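Local coordinates for period circadian protein homolog 2 (Mus musculus, PDB 3GDI) that probably regulates transcription within the mammalian circadian clock, using its tandem PAS domains for protein-protein interactions, at residues A[101-106]-A[122-127]; A[105-110]-A[192-197]; A[206-211]-A[230-235]; A[243-248]-A[267-272]. One frame throughout, in Å; residues are numbered along the deposited sequence.

Contact 1: residues A[101-106]-A[122-127]; sequences EKSFFC and PFRMTP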
loop_
_atom_site.group_PDB
_atom_site.type_symbol
_atom_site.label_atom_id
_atom_site.label_comp_id
_atom_site.label_asym_id
_atom_site.label_seq_id
_atom_site.Cartn_x
_atom_site.Cartn_y
_atom_site.Cartn_z
ATOM N N GLU A 101 4.219 -14.223 2.912
ATOM C CA GLU A 101 3.402 -14.688 4.031
ATOM C C GLU A 101 2.516 -13.552 4.524
ATOM O O GLU A 101 2.765 -12.389 4.212
ATOM C CB GLU A 101 4.294 -15.177 5.179
ATOM C CG GLU A 101 3.542 -15.824 6.345
ATOM C CD GLU A 101 2.864 -17.139 5.970
ATOM O OE1 GLU A 101 3.563 -18.057 5.480
ATOM O OE2 GLU A 101 1.633 -17.258 6.171
ATOM N N LYS A 102 1.482 -13.891 5.289
ATOM C CA LYS A 102 0.569 -12.886 5.824
ATOM C C LYS A 102 0.972 -12.460 7.231
ATOM O O LYS A 102 0.152 -12.466 8.146
ATOM C CB LYS A 102 -0.872 -13.417 5.833
ATOM C CG LYS A 102 -1.468 -13.589 4.430
ATOM C CD LYS A 102 -2.913 -14.079 4.457
ATOM C CE LYS A 102 -3.016 -15.496 4.997
ATOM N NZ LYS A 102 -4.425 -15.965 5.033
ATOM N N SER A 103 2.245 -12.094 7.388
ATOM C CA SER A 103 2.786 -11.641 8.665
ATOM C C SER A 103 3.238 -10.194 8.551
ATOM O O SER A 103 3.673 -9.756 7.488
ATOM C CB SER A 103 3.979 -12.503 9.084
ATOM O OG SER A 103 3.560 -13.801 9.457
ATOM N N PHE A 104 3.137 -9.453 9.649
ATOM C CA PHE A 104 3.545 -8.054 9.673
ATOM C C PHE A 104 4.485 -7.862 10.860
ATOM O O PHE A 104 4.669 -8.783 11.658
ATOM C CB PHE A 104 2.308 -7.148 9.795
ATOM C CG PHE A 104 1.518 -7.362 11.057
ATOM C CD1 PHE A 104 1.650 -6.490 12.133
ATOM C CD2 PHE A 104 0.675 -8.461 11.192
ATOM C CE1 PHE A 104 0.958 -6.710 13.322
ATOM C CE2 PHE A 104 -0.022 -8.687 12.380
ATOM C CZ PHE A 104 0.126 -7.806 13.447
ATOM N N PHE A 105 5.080 -6.678 10.977
ATOM C CA PHE A 105 6.002 -6.399 12.076
ATOM C C PHE A 105 5.540 -5.291 13.017
ATOM O O PHE A 105 4.931 -4.312 12.599
ATOM C CB PHE A 105 7.379 -6.028 11.528
ATOM C CG PHE A 105 7.990 -7.085 10.667
ATOM C CD1 PHE A 105 7.521 -7.307 9.380
ATOM C CD2 PHE A 105 9.039 -7.860 11.142
ATOM C CE1 PHE A 105 8.088 -8.286 8.574
ATOM C CE2 PHE A 105 9.611 -8.841 10.346
ATOM C CZ PHE A 105 9.134 -9.053 9.057
ATOM N N CYS A 106 5.863 -5.454 14.293
ATOM C CA CYS A 106 5.508 -4.485 15.326
ATOM C C CYS A 106 6.580 -4.418 16.400
ATOM O O CYS A 106 7.230 -5.421 16.708
ATOM C CB CYS A 106 4.180 -4.863 15.986
ATOM S SG CYS A 106 2.725 -4.014 15.337
ATOM N N PRO A 122 11.670 -5.233 18.053
ATOM C CA PRO A 122 10.921 -5.648 16.866
ATOM C C PRO A 122 10.421 -7.087 16.970
ATOM O O PRO A 122 11.122 -7.958 17.471
ATOM C CB PRO A 122 11.935 -5.454 15.742
ATOM C CG PRO A 122 13.235 -5.730 16.420
ATOM C CD PRO A 122 13.084 -4.990 17.721
ATOM N N PHE A 123 9.201 -7.323 16.502
ATOM C CA PHE A 123 8.600 -8.655 16.542
ATOM C C PHE A 123 7.897 -8.966 15.232
ATOM O O PHE A 123 7.218 -8.116 14.659
ATOM C CB PHE A 123 7.580 -8.749 17.683
ATOM C CG PHE A 123 8.175 -9.142 18.995
ATOM C CD1 PHE A 123 8.282 -10.486 19.347
ATOM C CD2 PHE A 123 8.661 -8.179 19.869
ATOM C CE1 PHE A 123 8.868 -10.866 20.548
ATOM C CE2 PHE A 123 9.248 -8.543 21.076
ATOM C CZ PHE A 123 9.354 -9.890 21.419
ATOM N N ARG A 124 8.072 -10.182 14.744
ATOM C CA ARG A 124 7.403 -10.571 13.521
ATOM C C ARG A 124 6.168 -11.264 14.032
ATOM O O ARG A 124 6.261 -12.105 14.922
ATOM C CB ARG A 124 8.249 -11.551 12.728
ATOM C CG ARG A 124 7.639 -11.928 11.398
ATOM C CD ARG A 124 7.624 -13.434 11.219
ATOM N NE ARG A 124 7.165 -13.816 9.888
ATOM C CZ ARG A 124 6.883 -15.061 9.522
ATOM N NH1 ARG A 124 7.012 -16.051 10.393
ATOM N NH2 ARG A 124 6.475 -15.315 8.285
ATOM N N MET A 125 5.009 -10.916 13.490
ATOM C CA MET A 125 3.782 -11.527 13.956
ATOM C C MET A 125 2.898 -12.093 12.858
ATOM O O MET A 125 2.770 -11.509 11.784
ATOM C CB MET A 125 2.997 -10.510 14.774
ATOM C CG MET A 125 3.798 -9.910 15.905
ATOM S SD MET A 125 2.738 -9.029 17.049
ATOM C CE MET A 125 2.472 -7.486 16.146
ATOM N N THR A 126 2.295 -13.243 13.137
ATOM C CA THR A 126 1.404 -13.896 12.191
ATOM C C THR A 126 0.043 -13.948 12.873
ATOM O O THR A 126 -0.094 -14.518 13.959
ATOM C CB THR A 126 1.863 -15.329 11.867
ATOM O OG1 THR A 126 3.290 -15.368 11.748
ATOM C CG2 THR A 126 1.254 -15.787 10.550
ATOM N N PRO A 127 -0.978 -13.342 12.247
ATOM C CA PRO A 127 -2.352 -13.274 12.744
ATOM C C PRO A 127 -3.274 -14.409 12.315
ATOM O O PRO A 127 -3.359 -14.743 11.129
ATOM C CB PRO A 127 -2.825 -11.937 12.202
ATOM C CG PRO A 127 -2.231 -11.954 10.835
ATOM C CD PRO A 127 -0.818 -12.466 11.071
#
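Phe104 and Met125 form an antiparallel hydrogen-bonded pair: Phe104 N gives its hydrogen to Met125 O at 3.0 Å, and Met125 N returns one to Phe104 O at 2.8 Å. Cys106 and Phe123 repeat this exchange two residues on. Between them stands the non-hydrogen-bonded pair Phe105 and Arg124, where the Phe105 CA hydrogen approaches Phe123 O, with carbon and oxygen 3.3 Å apart.

Side-chain polar contacts gather where strand 104-108 begins. Ser103 OG and Thr126 OG1 share a hydrogen bond of 2.8 Å, two small hydroxyl side chains joined in a buried spot. Ser103 OG lies 3.3 Å above the guanidinium plane of Arg124, toward its rim. Arg124 NE has a long, weak ion pair with Glu182.

The apolar contacts divide between the two faces of the sheet. Phe104 CG sits in the crowded position between the backbone N and the carbonyl carbon (chi1 62°), from which the ring reaches toward Met125. Met125 CB lies over one face of its ring, and Met125 SD makes an oblique Met-aromatic contact, 5.4 Å from the centroid. Pro127 CD meets the ring edge, and the Tyr76 ring lies nearly parallel to it. On the opposite face of the sheet, Arg124 CG is anti to its backbone N (chi1 -176°) and makes an off-centre CH-pi contact, 4.2 Å from the Phe105 centroid.

Edge strand 104-108 thus joins 121-131 in the antiparallel PAS-A sheet: a pliable thioether suits the apolar face beside Phe104, while the other face mixes buried Phe105 with a partly exposed arginine whose methylenes pack on it.

Contact 2: residues A[105-110]-A[192-197]; sequences FCRVSV and PQDLIE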
loop_
_atom_site.group_PDB
_atom_site.type_symbol
_atom_site.label_atom_id
_atom_site.label_comp_id
_atom_site.label_asym_id
_atom_site.label_seq_id
_atom_site.Cartn_x
_atom_site.Cartn_y
_atom_site.Cartn_z
ATOM N N PHE A 105 5.080 -6.678 10.977
ATOM C CA PHE A 105 6.002 -6.399 12.076
ATOM C C PHE A 105 5.540 -5.291 13.017
ATOM O O PHE A 105 4.931 -4.312 12.599
ATOM C CB PHE A 105 7.379 -6.028 11.528
ATOM C CG PHE A 105 7.990 -7.085 10.667
ATOM C CD1 PHE A 105 7.521 -7.307 9.380
ATOM C CD2 PHE A 105 9.039 -7.860 11.142
ATOM C CE1 PHE A 105 8.088 -8.286 8.574
ATOM C CE2 PHE A 105 9.611 -8.841 10.346
ATOM C CZ PHE A 105 9.134 -9.053 9.057
ATOM N N CYS A 106 5.863 -5.454 14.293
ATOM C CA CYS A 106 5.508 -4.485 15.326
ATOM C C CYS A 106 6.580 -4.418 16.400
ATOM O O CYS A 106 7.230 -5.421 16.708
ATOM C CB CYS A 106 4.180 -4.863 15.986
ATOM S SG CYS A 106 2.725 -4.014 15.337
ATOM N N ARG A 107 6.775 -3.225 16.954
ATOM C CA ARG A 107 7.744 -3.030 18.025
ATOM C C ARG A 107 6.935 -3.095 19.317
ATOM O O ARG A 107 5.957 -2.367 19.481
ATOM C CB ARG A 107 8.436 -1.676 17.870
ATOM C CG ARG A 107 9.683 -1.733 16.983
ATOM C CD ARG A 107 9.941 -0.434 16.220
ATOM N NE ARG A 107 8.952 -0.249 15.160
ATOM C CZ ARG A 107 9.142 0.466 14.051
ATOM N NH1 ARG A 107 10.296 1.082 13.830
ATOM N NH2 ARG A 107 8.170 0.559 13.154
ATOM N N VAL A 108 7.328 -3.989 20.216
ATOM C CA VAL A 108 6.612 -4.171 21.477
ATOM C C VAL A 108 7.446 -3.767 22.688
ATOM O O VAL A 108 8.665 -3.913 22.689
ATOM C CB VAL A 108 6.173 -5.646 21.640
ATOM C CG1 VAL A 108 5.265 -5.799 22.858
ATOM C CG2 VAL A 108 5.460 -6.111 20.377
ATOM N N SER A 109 6.774 -3.257 23.714
ATOM C CA SER A 109 7.437 -2.826 24.943
ATOM C C SER A 109 6.534 -2.966 26.154
ATOM O O SER A 109 5.388 -2.519 26.131
ATOM C CB SER A 109 7.865 -1.361 24.843
ATOM O OG SER A 109 8.290 -0.870 26.106
ATOM N N VAL A 110 7.055 -3.582 27.212
ATOM C CA VAL A 110 6.292 -3.747 28.446
ATOM C C VAL A 110 6.510 -2.482 29.279
ATOM O O VAL A 110 7.000 -2.534 30.411
ATOM C CB VAL A 110 6.763 -4.992 29.244
ATOM C CG1 VAL A 110 5.916 -5.167 30.501
ATOM C CG2 VAL A 110 6.655 -6.235 28.373
ATOM N N PRO A 192 8.689 -2.714 7.647
ATOM C CA PRO A 192 8.065 -2.297 6.384
ATOM C C PRO A 192 7.348 -0.953 6.384
ATOM O O PRO A 192 7.522 -0.159 5.467
ATOM C CB PRO A 192 7.129 -3.452 6.066
ATOM C CG PRO A 192 7.884 -4.641 6.619
ATOM C CD PRO A 192 8.341 -4.112 7.964
ATOM N N GLN A 193 6.566 -0.689 7.424
ATOM C CA GLN A 193 5.795 0.540 7.512
ATOM C C GLN A 193 6.596 1.819 7.657
ATOM O O GLN A 193 6.047 2.909 7.457
ATOM C CB GLN A 193 4.781 0.455 8.659
ATOM C CG GLN A 193 5.371 0.198 10.037
ATOM C CD GLN A 193 5.411 -1.291 10.408
ATOM O OE1 GLN A 193 5.420 -1.639 11.585
ATOM N NE2 GLN A 193 5.435 -2.166 9.404
ATOM N N ASP A 194 7.876 1.705 8.011
ATOM C CA ASP A 194 8.706 2.892 8.165
ATOM C C ASP A 194 9.147 3.438 6.816
ATOM O O ASP A 194 9.387 4.634 6.674
ATOM C CB ASP A 194 9.958 2.593 8.982
ATOM C CG ASP A 194 9.647 2.046 10.352
ATOM O OD1 ASP A 194 8.597 2.415 10.921
ATOM O OD2 ASP A 194 10.472 1.256 10.866
ATOM N N LEU A 195 9.242 2.547 5.833
ATOM C CA LEU A 195 9.688 2.891 4.485
ATOM C C LEU A 195 8.586 3.027 3.438
ATOM O O LEU A 195 8.776 3.707 2.437
ATOM C CB LEU A 195 10.706 1.850 4.005
ATOM C CG LEU A 195 12.036 1.914 4.749
ATOM C CD1 LEU A 195 12.905 0.694 4.479
ATOM C CD2 LEU A 195 12.730 3.187 4.305
ATOM N N ILE A 196 7.442 2.388 3.652
ATOM C CA ILE A 196 6.370 2.479 2.670
ATOM C C ILE A 196 5.878 3.914 2.510
ATOM O O ILE A 196 5.558 4.573 3.493
ATOM C CB ILE A 196 5.177 1.572 3.048
ATOM C CG1 ILE A 196 5.584 0.104 2.950
ATOM C CG2 ILE A 196 4.020 1.809 2.101
ATOM C CD1 ILE A 196 4.484 -0.862 3.366
ATOM N N GLU A 197 5.831 4.387 1.264
ATOM C CA GLU A 197 5.376 5.739 0.930
ATOM C C GLU A 197 6.392 6.852 1.181
ATOM O O GLU A 197 6.028 8.034 1.198
ATOM C CB GLU A 197 4.088 6.082 1.688
ATOM C CG GLU A 197 2.921 5.132 1.448
ATOM C CD GLU A 197 2.293 5.294 0.083
ATOM O OE1 GLU A 197 1.206 4.719 -0.133
ATOM O OE2 GLU A 197 2.878 5.988 -0.774
#
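Arg107 and Asp194 reach toward each other tip to tip and form a two-pronged, end-on salt bridge. Arg107 NH2 meets Asp194 OD1 at 2.9 Å through a nearly straight bond (169° at the hydrogen) that uses the syn lone pair and lies in the guanidinium plane. Arg107 NH1 reaches Asp194 OD2 at 3.0 Å less directly, the oxygen standing 26° out of that plane. The carboxylate is thus twisted against the guanidinium, and the two prongs are unequal.

Each partner is held a second time: Arg107 NH2 also forms a salt bridge with Asp69, and Asp194 OD2 accepts from Leu191 N. Arginine suits the place because its long chain, bent at chi2 and again at chi3 (-71°, which sets NE), can span the gap and offer several N-H groups. A leucine at Arg107 would probably leave the carboxylates of Asp194 and Asp69 without their shared positive mate.

Beside this polar link, Phe105 turns its ring to Pro192, the two side chains crossing at about a right angle. Pro192 CD comes within 3.6 Å of Phe105 CD1, and Pro192 CG sits 3.9 Å from the same carbon. Val185 touches both side chains.

Strand 104-108 of the PAS-A domain is in this way joined to the short helix 192-195 of the second PAS domain: Asp194 probably helps to neutralise an arginine shared with Asp69, while the Phe105-Pro192 contact beside it is apolar.

Contact 3: residues A[206-211]-A[230-235]; sequences PSDRPL and SPIRFR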
loop_
_atom_site.group_PDB
_atom_site.type_symbol
_atom_site.label_atom_id
_atom_site.label_comp_id
_atom_site.label_asym_id
_atom_site.label_seq_id
_atom_site.Cartn_x
_atom_site.Cartn_y
_atom_site.Cartn_z
ATOM N N PRO A 206 23.979 10.335 -0.143
ATOM C CA PRO A 206 23.924 11.524 -1.002
ATOM C C PRO A 206 24.804 11.478 -2.258
ATOM O O PRO A 206 24.535 12.175 -3.229
ATOM C CB PRO A 206 24.294 12.672 -0.046
ATOM C CG PRO A 206 24.958 11.996 1.127
ATOM C CD PRO A 206 24.176 10.716 1.265
ATOM N N SER A 207 25.846 10.656 -2.252
ATOM C CA SER A 207 26.727 10.555 -3.419
ATOM C C SER A 207 26.295 9.470 -4.409
ATOM O O SER A 207 26.885 9.332 -5.477
ATOM C CB SER A 207 28.168 10.287 -2.980
ATOM O OG SER A 207 28.640 11.330 -2.146
ATOM N N ASP A 208 25.274 8.698 -4.049
ATOM C CA ASP A 208 24.777 7.642 -4.915
ATOM C C ASP A 208 23.372 7.969 -5.411
ATOM O O ASP A 208 22.710 7.134 -6.022
ATOM C CB ASP A 208 24.783 6.312 -4.168
ATOM C CG ASP A 208 26.191 5.840 -3.835
ATOM O OD1 ASP A 208 26.334 4.842 -3.083
ATOM O OD2 ASP A 208 27.155 6.468 -4.331
ATOM N N ARG A 209 22.917 9.189 -5.147
ATOM C CA ARG A 209 21.596 9.608 -5.584
ATOM C C ARG A 209 21.567 9.938 -7.071
ATOM O O ARG A 209 20.681 9.483 -7.799
ATOM C CB ARG A 209 21.129 10.803 -4.767
ATOM C CG ARG A 209 20.714 10.399 -3.398
ATOM C CD ARG A 209 20.319 11.561 -2.544
ATOM N NE ARG A 209 20.020 11.069 -1.208
ATOM C CZ ARG A 209 19.933 11.832 -0.127
ATOM N NH1 ARG A 209 20.121 13.139 -0.223
ATOM N NH2 ARG A 209 19.671 11.280 1.051
ATOM N N PRO A 210 22.520 10.755 -7.543
ATOM C CA PRO A 210 22.519 11.078 -8.973
ATOM C C PRO A 210 22.606 9.797 -9.812
ATOM O O PRO A 210 22.139 9.750 -10.948
ATOM C CB PRO A 210 23.755 11.960 -9.122
ATOM C CG PRO A 210 23.786 12.697 -7.807
ATOM C CD PRO A 210 23.486 11.597 -6.809
ATOM N N LEU A 211 23.206 8.757 -9.245
ATOM C CA LEU A 211 23.330 7.488 -9.955
ATOM C C LEU A 211 21.949 6.945 -10.285
ATOM O O LEU A 211 21.763 6.299 -11.312
ATOM C CB LEU A 211 24.081 6.452 -9.110
ATOM C CG LEU A 211 25.604 6.538 -8.955
ATOM C CD1 LEU A 211 26.016 7.905 -8.419
ATOM C CD2 LEU A 211 26.068 5.426 -8.011
ATOM N N SER A 230 26.310 -1.904 -9.146
ATOM C CA SER A 230 26.904 -1.858 -7.821
ATOM C C SER A 230 28.168 -1.018 -7.881
ATOM O O SER A 230 28.782 -0.895 -8.941
ATOM C CB SER A 230 27.243 -3.271 -7.354
ATOM O OG SER A 230 27.817 -4.013 -8.409
ATOM N N PRO A 231 28.569 -0.426 -6.745
ATOM C CA PRO A 231 27.853 -0.555 -5.478
ATOM C C PRO A 231 26.961 0.656 -5.237
ATOM O O PRO A 231 27.173 1.724 -5.807
ATOM C CB PRO A 231 28.980 -0.604 -4.473
ATOM C CG PRO A 231 29.865 0.501 -5.006
ATOM C CD PRO A 231 29.866 0.242 -6.529
ATOM N N ILE A 232 25.964 0.476 -4.388
ATOM C CA ILE A 232 25.061 1.545 -4.019
ATOM C C ILE A 232 25.035 1.459 -2.500
ATOM O O ILE A 232 25.031 0.362 -1.947
ATOM C CB ILE A 232 23.626 1.303 -4.589
ATOM C CG1 ILE A 232 23.524 1.822 -6.028
ATOM C CG2 ILE A 232 22.586 1.995 -3.726
ATOM C CD1 ILE A 232 23.488 3.328 -6.128
ATOM N N ARG A 233 25.047 2.599 -1.824
ATOM C CA ARG A 233 24.998 2.597 -0.373
ATOM C C ARG A 233 23.597 2.964 0.083
ATOM O O ARG A 233 23.024 3.942 -0.378
ATOM C CB ARG A 233 26.043 3.552 0.186
ATOM C CG ARG A 233 27.433 2.936 0.160
ATOM C CD ARG A 233 28.499 3.924 0.532
ATOM N NE ARG A 233 28.514 5.047 -0.398
ATOM C CZ ARG A 233 29.342 6.083 -0.310
ATOM N NH1 ARG A 233 30.234 6.141 0.673
ATOM N NH2 ARG A 233 29.276 7.064 -1.209
ATOM N N PHE A 234 23.049 2.153 0.980
ATOM C CA PHE A 234 21.696 2.326 1.500
ATOM C C PHE A 234 21.757 2.554 3.018
ATOM O O PHE A 234 22.416 1.791 3.736
ATOM C CB PHE A 234 20.906 1.055 1.203
ATOM C CG PHE A 234 19.423 1.209 1.331
ATOM C CD1 PHE A 234 18.630 1.379 0.190
ATOM C CD2 PHE A 234 18.809 1.164 2.579
ATOM C CE1 PHE A 234 17.241 1.500 0.290
ATOM C CE2 PHE A 234 17.423 1.286 2.690
ATOM C CZ PHE A 234 16.636 1.454 1.542
ATOM N N ARG A 235 21.072 3.585 3.510
ATOM C CA ARG A 235 21.082 3.882 4.935
ATOM C C ARG A 235 20.185 2.970 5.765
ATOM O O ARG A 235 19.048 2.680 5.388
ATOM C CB ARG A 235 20.683 5.334 5.177
ATOM C CG ARG A 235 20.730 5.745 6.647
ATOM C CD ARG A 235 20.851 7.259 6.796
ATOM N NE ARG A 235 19.857 7.959 5.991
ATOM C CZ ARG A 235 18.550 7.929 6.228
ATOM N NH1 ARG A 235 17.714 8.588 5.438
ATOM N NH2 ARG A 235 18.082 7.249 7.268
#
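Asp208 turns its carboxylate onto the backbone of Arg233, where one oxygen does most of the work. Its CG lies anti to the carbonyl carbon and beside the backbone N (chi1 -66°), and OD1 accepts from Arg233 N at 2.9 Å through its anti lone pair, the one away from OD2.

The same oxygen takes a second, weak bond from Arg233 NE, part of a salt bridge. Arg233 makes this possible because its chain bends at chi3 (-60°), which sets NE 3.5 Å from Asp208 OD1. The two side chains cross at about a right angle, and OD1 lies at the guanidinium edge in its plane. Ser207 CB reaches that edge too, 3.8 Å from Arg233 NH2. An alanine in place of Asp208 would probably leave Arg233 N without this acceptor and cost the guanidinium its nearby negative charge.

Beside the charges lies a small apolar cluster. Ile232 bends at chi2 (-73°), which places CD1 3.8 Å from Asp208 CB and equally close to Leu211 CD2. Leu211 and Ile232 slide past each other in opposite directions, meeting at one methyl each, Leu211 CD2 and Ile232 CD1. Isoleucine suits a strand while still sending a methyl across to the helix.

The contact ties the start of helix 209-221 to edge strand 227-235 of the second PAS domain. A short aspartate there accepts a strand N-H and pairs weakly with the arginine side chain of the same residue; with both donors on OD1, the surroundings of this buried carboxylate would probably favour its ionised form.

Contact 4: residues A[243-248]-A[267-272]; sequences TLDTSW and KVRVGP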
loop_
_atom_site.group_PDB
_atom_site.type_symbol
_atom_site.label_atom_id
_atom_site.label_comp_id
_atom_site.label_asym_id
_atom_site.label_seq_id
_atom_site.Cartn_x
_atom_site.Cartn_y
_atom_site.Cartn_z
ATOM N N THR A 243 26.602 -1.569 2.001
ATOM C CA THR A 243 26.884 -1.532 0.576
ATOM C C THR A 243 26.144 -2.637 -0.134
ATOM O O THR A 243 26.290 -3.813 0.192
ATOM C CB THR A 243 28.390 -1.663 0.317
ATOM O OG1 THR A 243 29.050 -0.520 0.871
ATOM C CG2 THR A 243 28.690 -1.749 -1.167
ATOM N N LEU A 244 25.354 -2.245 -1.123
ATOM C CA LEU A 244 24.554 -3.188 -1.883
ATOM C C LEU A 244 25.037 -3.472 -3.300
ATOM O O LEU A 244 25.671 -2.635 -3.944
ATOM C CB LEU A 244 23.116 -2.673 -1.961
ATOM C CG LEU A 244 22.228 -2.676 -0.714
ATOM C CD1 LEU A 244 23.012 -2.276 0.506
ATOM C CD2 LEU A 244 21.065 -1.728 -0.942
ATOM N N ASP A 245 24.740 -4.687 -3.749
ATOM C CA ASP A 245 25.011 -5.152 -5.105
ATOM C C ASP A 245 23.561 -5.327 -5.544
ATOM O O ASP A 245 22.829 -6.150 -4.989
ATOM C CB ASP A 245 25.734 -6.504 -5.115
ATOM C CG ASP A 245 27.218 -6.374 -4.820
ATOM O OD1 ASP A 245 27.919 -7.412 -4.765
ATOM O OD2 ASP A 245 27.690 -5.234 -4.645
ATOM N N THR A 246 23.136 -4.545 -6.526
ATOM C CA THR A 246 21.750 -4.605 -6.932
ATOM C C THR A 246 21.453 -5.032 -8.343
ATOM O O THR A 246 22.226 -4.795 -9.264
ATOM C CB THR A 246 21.082 -3.240 -6.712
ATOM O OG1 THR A 246 21.225 -2.854 -5.336
ATOM C CG2 THR A 246 19.609 -3.305 -7.071
ATOM N N SER A 247 20.301 -5.668 -8.487
ATOM C CA SER A 247 19.802 -6.112 -9.775
ATOM C C SER A 247 18.483 -5.349 -9.941
ATOM O O SER A 247 17.612 -5.420 -9.080
ATOM C CB SER A 247 19.551 -7.613 -9.755
ATOM O OG SER A 247 18.662 -7.977 -10.797
ATOM N N TRP A 248 18.347 -4.610 -11.033
ATOM C CA TRP A 248 17.145 -3.822 -11.259
ATOM C C TRP A 248 16.227 -4.329 -12.371
ATOM O O TRP A 248 16.689 -4.824 -13.398
ATOM C CB TRP A 248 17.514 -2.370 -11.557
ATOM C CG TRP A 248 18.186 -1.662 -10.424
ATOM C CD1 TRP A 248 19.523 -1.411 -10.289
ATOM C CD2 TRP A 248 17.555 -1.136 -9.239
ATOM N NE1 TRP A 248 19.764 -0.764 -9.095
ATOM C CE2 TRP A 248 18.575 -0.588 -8.430
ATOM C CE3 TRP A 248 16.226 -1.085 -8.782
ATOM C CZ2 TRP A 248 18.311 0.002 -7.190
ATOM C CZ3 TRP A 248 15.963 -0.503 -7.551
ATOM C CH2 TRP A 248 17.004 0.034 -6.768
ATOM N N LYS A 267 21.662 -7.405 -2.565
ATOM C CA LYS A 267 22.551 -8.306 -1.857
ATOM C C LYS A 267 23.493 -7.394 -1.100
ATOM O O LYS A 267 24.219 -6.597 -1.706
ATOM C CB LYS A 267 23.324 -9.174 -2.848
ATOM C CG LYS A 267 23.800 -10.496 -2.264
ATOM C CD LYS A 267 25.293 -10.481 -1.942
ATOM C CE LYS A 267 26.138 -10.540 -3.218
ATOM N NZ LYS A 267 27.588 -10.304 -2.954
ATOM N N VAL A 268 23.456 -7.471 0.227
ATOM C CA VAL A 268 24.334 -6.629 1.016
ATOM C C VAL A 268 25.700 -7.279 1.046
ATOM O O VAL A 268 25.901 -8.336 1.638
ATOM C CB VAL A 268 23.781 -6.374 2.457
ATOM C CG1 VAL A 268 22.580 -7.241 2.721
ATOM C CG2 VAL A 268 24.864 -6.585 3.497
ATOM N N ARG A 269 26.636 -6.636 0.362
ATOM C CA ARG A 269 27.994 -7.129 0.261
ATOM C C ARG A 269 28.820 -6.693 1.472
ATOM O O ARG A 269 29.762 -7.383 1.875
ATOM C CB ARG A 269 28.616 -6.612 -1.029
ATOM C CG ARG A 269 29.758 -7.460 -1.547
ATOM C CD ARG A 269 30.326 -6.829 -2.800
ATOM N NE ARG A 269 30.771 -5.464 -2.532
ATOM C CZ ARG A 269 30.858 -4.524 -3.462
ATOM N NH1 ARG A 269 30.524 -4.806 -4.714
ATOM N NH2 ARG A 269 31.284 -3.307 -3.149
ATOM N N VAL A 270 28.464 -5.548 2.047
ATOM C CA VAL A 270 29.157 -5.039 3.228
ATOM C C VAL A 270 28.150 -4.498 4.237
ATOM O O VAL A 270 27.498 -3.486 3.999
ATOM C CB VAL A 270 30.159 -3.918 2.862
ATOM C CG1 VAL A 270 30.865 -3.436 4.110
ATOM C CG2 VAL A 270 31.169 -4.428 1.845
ATOM N N GLY A 271 28.014 -5.197 5.357
ATOM C CA GLY A 271 27.092 -4.780 6.397
ATOM C C GLY A 271 27.575 -3.516 7.069
ATOM O O GLY A 271 28.626 -2.990 6.702
ATOM N N PRO A 272 26.835 -3.007 8.068
ATOM C CA PRO A 272 27.189 -1.785 8.797
ATOM C C PRO A 272 28.330 -1.982 9.800
ATOM O O PRO A 272 28.726 -3.112 10.091
ATOM C CB PRO A 272 25.878 -1.414 9.483
ATOM C CG PRO A 272 25.335 -2.757 9.863
ATOM C CD PRO A 272 25.600 -3.605 8.617
#
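Arg269 and Asp245 cross at about a right angle, and the arginine can be followed outward across the aspartate. Its CB is 3.8 Å from Thr243 O, still close to the backbone. CG is anti to the backbone N (chi1 -156°) and lies 3.7 Å from Asp245 OD1. CD comes closer to that oxygen, at 3.2 Å, so the methylenes meet the carboxylate before any charged atom does. The chain then bends at chi3 (58°), which places NE near Asp245 OD2. At the tip the branches part: NH1 forms a salt bridge with Asp245 OD2 at 2.9 Å, while NH2 comes to rest 3.6 Å from Thr243 CG2. The guanidinium and carboxylate planes are 70° apart, so a single nitrogen makes the ionic contact.

Asp245 has a second basic partner. Lys267 lies beside it, pointing the same way, and its NZ makes a weak salt bridge to OD1 at 3.4 Å. Each oxygen thus has its own cation, and aspartate is short enough to sit between two longer chains.

The backbone explains why Arg269 can lean over the strand. Arg269 N bonds to Thr243 O at 2.8 Å, and Val270 N adds a weak bond to the same oxygen, while Thr243 N gives to Val270 O. Thr243 and Val270 pack side by side through their CB atoms. Arg269 and Val270 on one side both face Thr243 on the other, a classic beta bulge, which shifts the register at the open end of the hairpin formed by strands 241-252 and 259-268, within the five-stranded antiparallel sheet of a PAS fold.

Overall arrangement
From the N terminus, contact 1 closes first, joining edge strand 104-108 to its neighbour 121-131 in the PAS-A sheet. Contact 2 starts from the same stretch, sharing Phe105 and Cys106, but reaches over 81 intervening residues to the second PAS domain; segment 122-127 falls inside that span, so the two loops open together and contact 1 closes before contact 2. Contacts 3 and 4 follow in series. The first ties the start of helix 209-221 to edge strand 227-235, the second pairs the next two strands of the same sheet. They meet where Ile232 O probably accepts from Leu244 N, whereas contacts 1 and 3 have centres about 30 Å apart.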